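Local coordinates for competence/damage-inducible protein CinA (Agrobacterium tumefaciens, PDB 2A9S) that belongs to the competence/damage-inducible CinA family and, though its own function is not established, may resemble the nicotinamide-nucleotide amidases known among its relatives, at residues A[12-17]-A[41-46]; A[126-131]-A[159-164]. One frame throughout, in Å; residues are numbered along the deposited sequence.

Contact 1: A[12-17]-A[41-46]; sequences ELARRI and GALTEI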
# COMPACT_ATOMS: atom_id res chain seq x y z
N GLU A 12 -16.40 8.05 3.22
CA GLU A 12 -17.73 7.80 2.61
C GLU A 12 -17.59 7.02 1.29
O GLU A 12 -18.32 6.03 1.04
CB GLU A 12 -18.50 9.13 2.36
CG GLU A 12 -19.99 8.97 1.95
CD GLU A 12 -20.78 10.30 1.64
OE1 GLU A 12 -20.20 11.35 1.17
OE2 GLU A 12 -22.04 10.27 1.82
N LEU A 13 -16.65 7.46 0.44
CA LEU A 13 -16.46 6.81 -0.86
C LEU A 13 -15.98 5.35 -0.68
O LEU A 13 -16.49 4.44 -1.34
CB LEU A 13 -15.52 7.61 -1.78
CG LEU A 13 -16.01 8.96 -2.35
CD1 LEU A 13 -14.76 9.73 -2.82
CD2 LEU A 13 -17.00 8.77 -3.49
N ALA A 14 -14.99 5.15 0.20
CA ALA A 14 -14.49 3.82 0.50
C ALA A 14 -15.63 2.93 1.02
O ALA A 14 -15.79 1.77 0.59
CB ALA A 14 -13.31 3.91 1.52
N ARG A 15 -16.45 3.51 1.89
CA ARG A 15 -17.57 2.76 2.48
C ARG A 15 -18.54 2.35 1.38
O ARG A 15 -19.03 1.22 1.41
CB ARG A 15 -18.32 3.60 3.52
CG ARG A 15 -19.22 2.74 4.45
CD ARG A 15 -19.63 3.49 5.71
NE ARG A 15 -18.47 3.90 6.53
CZ ARG A 15 -17.76 3.08 7.32
NH1 ARG A 15 -16.73 3.56 8.01
NH2 ARG A 15 -18.08 1.80 7.45
N ARG A 16 -18.80 3.25 0.41
CA ARG A 16 -19.71 2.96 -0.72
C ARG A 16 -19.18 1.78 -1.55
O ARG A 16 -19.92 0.86 -1.89
CB ARG A 16 -19.94 4.21 -1.59
CG ARG A 16 -20.57 3.85 -2.92
CD ARG A 16 -21.32 4.99 -3.56
NE ARG A 16 -21.98 4.52 -4.78
CZ ARG A 16 -22.42 5.34 -5.74
NH1 ARG A 16 -22.26 6.65 -5.60
NH2 ARG A 16 -23.00 4.85 -6.83
N ILE A 17 -17.88 1.78 -1.81
CA ILE A 17 -17.27 0.71 -2.59
C ILE A 17 -17.42 -0.64 -1.87
O ILE A 17 -17.83 -1.63 -2.49
CB ILE A 17 -15.80 1.03 -2.90
CG1 ILE A 17 -15.73 2.22 -3.89
CG2 ILE A 17 -15.09 -0.20 -3.46
CD1 ILE A 17 -14.34 2.91 -3.91
N GLY A 41 -5.07 1.85 1.74
CA GLY A 41 -5.23 2.28 3.14
C GLY A 41 -6.66 2.77 3.40
O GLY A 41 -7.33 2.35 4.34
N ALA A 42 -7.14 3.65 2.52
CA ALA A 42 -8.49 4.18 2.63
C ALA A 42 -9.56 3.09 2.52
O ALA A 42 -10.46 3.04 3.34
CB ALA A 42 -8.72 5.31 1.64
N LEU A 43 -9.45 2.20 1.55
CA LEU A 43 -10.41 1.10 1.41
C LEU A 43 -10.45 0.19 2.64
O LEU A 43 -11.53 -0.28 3.05
CB LEU A 43 -10.09 0.27 0.18
CG LEU A 43 -10.43 1.00 -1.13
CD1 LEU A 43 -9.65 0.33 -2.25
CD2 LEU A 43 -11.95 0.94 -1.43
N THR A 44 -9.28 -0.03 3.24
CA THR A 44 -9.20 -1.00 4.33
C THR A 44 -9.49 -0.34 5.69
O THR A 44 -9.46 -1.00 6.72
CB THR A 44 -7.88 -1.76 4.34
OG1 THR A 44 -6.81 -0.84 4.43
CG2 THR A 44 -7.69 -2.57 3.04
N GLU A 45 -9.81 0.96 5.69
CA GLU A 45 -10.40 1.58 6.89
C GLU A 45 -11.82 1.03 7.21
O GLU A 45 -12.29 1.09 8.36
CB GLU A 45 -10.44 3.11 6.73
CG GLU A 45 -9.08 3.77 7.00
CD GLU A 45 -8.68 3.66 8.49
OE1 GLU A 45 -9.31 4.34 9.36
OE2 GLU A 45 -7.72 2.91 8.76
N ILE A 46 -12.47 0.46 6.20
CA ILE A 46 -13.85 -0.00 6.30
C ILE A 46 -13.97 -1.46 6.79
O ILE A 46 -13.39 -2.39 6.20
CB ILE A 46 -14.54 0.17 4.93
CG1 ILE A 46 -14.30 1.59 4.37
CG2 ILE A 46 -16.02 -0.29 4.99
CD1 ILE A 46 -14.83 2.71 5.21
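Ala14 and Ile46 meet where helix 8-24 faces residues 42-46, on and after helix 38-43, an example of how a small residue lets a helix come close to its neighbour: the CA atoms of Ala14 and Leu43 are 5.0 Å apart. Apolar packing carries most of the contact, with Ala14 CB 3.8 Å from Ile46 CG1. One turn on, Ile17 crosses Leu43 at about a right angle, CG2 standing 3.9 Å from Leu43 CD2, with Ile17 CD1 almost as near the same methyl. Ala14 CB also rests 3.5 Å from Ala42 O, a van der Waals contact.

At the exposed margin a charged group joins in. A chain bent at chi3 (-60°) carries the guanidinium of Arg15 over Ile46, whose CD1 is 3.5 Å from Arg15 NH1 and touches one face near the rim. The charge itself is paired with Glu11 through NH1.

No hydrogen bond joins the two segments. A type I turn from Leu43 to Ile46 brings Ile46 against helix 8-24. Among the neighbours, helix 147-167 packs on the Ile17 side of helix 8-24, and strand 53-59 meets Leu43 through Val53.

Contact 2: A[126-131]-A[159-164]; sequences LATKAR and LEMLIA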
# COMPACT_ATOMS: atom_id res chain seq x y z
N LEU A 126 -4.68 8.74 -13.68
CA LEU A 126 -5.40 7.65 -13.01
C LEU A 126 -6.05 6.79 -14.09
O LEU A 126 -6.58 7.31 -15.09
CB LEU A 126 -6.47 8.17 -12.04
CG LEU A 126 -6.06 9.10 -10.90
CD1 LEU A 126 -6.11 10.57 -11.37
CD2 LEU A 126 -6.96 8.89 -9.71
N ALA A 127 -6.04 5.48 -13.86
CA ALA A 127 -6.67 4.55 -14.80
C ALA A 127 -7.34 3.45 -13.99
O ALA A 127 -6.77 2.96 -13.00
CB ALA A 127 -5.66 3.96 -15.77
N THR A 128 -8.53 3.06 -14.41
CA THR A 128 -9.18 1.87 -13.86
C THR A 128 -9.50 0.89 -14.98
O THR A 128 -9.91 1.32 -16.08
CB THR A 128 -10.46 2.21 -13.08
OG1 THR A 128 -11.35 2.94 -13.94
CG2 THR A 128 -10.15 3.07 -11.87
N LYS A 129 -9.31 -0.40 -14.73
CA LYS A 129 -9.63 -1.41 -15.75
C LYS A 129 -10.48 -2.56 -15.19
O LYS A 129 -10.38 -2.89 -14.02
CB LYS A 129 -8.36 -1.93 -16.41
CG LYS A 129 -8.60 -2.85 -17.61
CD LYS A 129 -7.32 -3.18 -18.33
CE LYS A 129 -7.66 -4.06 -19.54
NZ LYS A 129 -6.50 -4.19 -20.45
N ALA A 130 -11.38 -3.09 -16.03
CA ALA A 130 -12.23 -4.24 -15.66
C ALA A 130 -11.86 -5.43 -16.54
O ALA A 130 -11.28 -5.25 -17.61
CB ALA A 130 -13.68 -3.91 -15.88
N ARG A 131 -12.17 -6.63 -16.07
CA ARG A 131 -11.87 -7.88 -16.79
C ARG A 131 -12.45 -7.94 -18.21
O ARG A 131 -11.89 -8.62 -19.08
CB ARG A 131 -12.38 -9.08 -15.99
CG ARG A 131 -11.68 -9.32 -14.67
CD ARG A 131 -10.36 -10.01 -14.89
NE ARG A 131 -9.65 -10.21 -13.63
CZ ARG A 131 -8.52 -10.89 -13.48
NH1 ARG A 131 -7.95 -11.51 -14.51
NH2 ARG A 131 -7.97 -10.97 -12.28
N LEU A 159 -11.09 6.59 -5.92
CA LEU A 159 -12.30 5.94 -5.38
C LEU A 159 -13.54 6.27 -6.22
O LEU A 159 -14.33 5.37 -6.52
CB LEU A 159 -12.50 6.29 -3.90
CG LEU A 159 -11.32 5.85 -2.97
CD1 LEU A 159 -11.69 6.18 -1.54
CD2 LEU A 159 -10.94 4.35 -3.10
N GLU A 160 -13.66 7.53 -6.65
CA GLU A 160 -14.71 7.96 -7.59
C GLU A 160 -14.72 7.12 -8.86
O GLU A 160 -15.78 6.66 -9.31
CB GLU A 160 -14.55 9.45 -7.93
CG GLU A 160 -14.88 10.35 -6.73
CD GLU A 160 -14.51 11.81 -6.97
OE1 GLU A 160 -13.80 12.11 -7.97
OE2 GLU A 160 -14.93 12.67 -6.16
N MET A 161 -13.53 6.88 -9.41
CA MET A 161 -13.38 6.07 -10.61
C MET A 161 -13.74 4.60 -10.45
O MET A 161 -14.34 4.01 -11.36
CB MET A 161 -11.97 6.22 -11.19
CG MET A 161 -11.69 7.62 -11.72
SD MET A 161 -9.95 7.85 -12.14
CE MET A 161 -9.73 6.69 -13.50
N LEU A 162 -13.35 3.98 -9.33
CA LEU A 162 -13.78 2.61 -9.04
C LEU A 162 -15.31 2.50 -9.05
O LEU A 162 -15.89 1.57 -9.66
CB LEU A 162 -13.23 2.12 -7.70
CG LEU A 162 -11.78 1.67 -7.74
CD1 LEU A 162 -11.30 1.35 -6.28
CD2 LEU A 162 -11.63 0.47 -8.65
N ILE A 163 -15.97 3.45 -8.39
CA ILE A 163 -17.43 3.49 -8.40
C ILE A 163 -17.97 3.61 -9.82
O ILE A 163 -18.86 2.84 -10.20
CB ILE A 163 -17.99 4.62 -7.51
CG1 ILE A 163 -17.64 4.32 -6.05
CG2 ILE A 163 -19.54 4.78 -7.70
CD1 ILE A 163 -17.63 5.54 -5.10
N ALA A 164 -17.40 4.52 -10.61
CA ALA A 164 -17.84 4.73 -11.99
C ALA A 164 -17.64 3.50 -12.87
O ALA A 164 -18.52 3.15 -13.69
CB ALA A 164 -17.14 5.94 -12.60
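Met161 reaches from helix 147-167 to Leu126 and Thr128, alternate residues of strand 123-130 that both point at the helix, and so illustrates how one long side chain can bridge a helix and a sheet. Its CG is anti to the carbonyl carbon (chi1 -67°), and the bend at chi3 (65°) sets CE 3.6 Å from Leu126 O. The sulfur, Met161 SD, lies 3.5 Å from Leu126 CB and 4.0 Å from Leu126 CD2.

Apolar packing round the methyl of Thr128 supplies the rest. Thr128 CG2 is 3.7 Å from Met161 CB and 4.0 Å from Met161 CE, while Leu162 CD2 lies farther from Thr128 CG2, at 4.4 Å. The OG1 of Thr128 is buried without a hydrogen-bond partner in the model, a polar atom in an otherwise apolar interface.

No hydrogen bond crosses between strand and helix, whose segment axes approach to 8.7 Å at 27°. The strand lies between strands 102-108 and 135-141 and hydrogen-bonds to both; Val104 touches Thr128 and Leu162, and His138 touches Met161. Helix 147-167 packs on one face of the sheet, toward Leu126 and Thr128, and helix 84-96 on the other, against Ala127, as in a layered alpha/beta fold.

From the N terminus, helix 8-24 leads into strand 28-32 and then helix 38-43, and contact 1 closes this first loop by bringing 41-46 back against 12-17. The chain then builds most of the rest of the sheet before contact 2 closes a second loop, from strand 123-130 through strand 135-141 to helix 147-167. The loops follow in series and neither nest nor cross. The centres of the two contacts are about 14 Å apart, yet the two meet directly: Ile17 CG1 is 3.6 Å from Ile163 CG1, and Leu13 also packs on Ile163. Helix 8-24 thereby links segment 41-46 to helix 147-167, which in turn rests on the sheet.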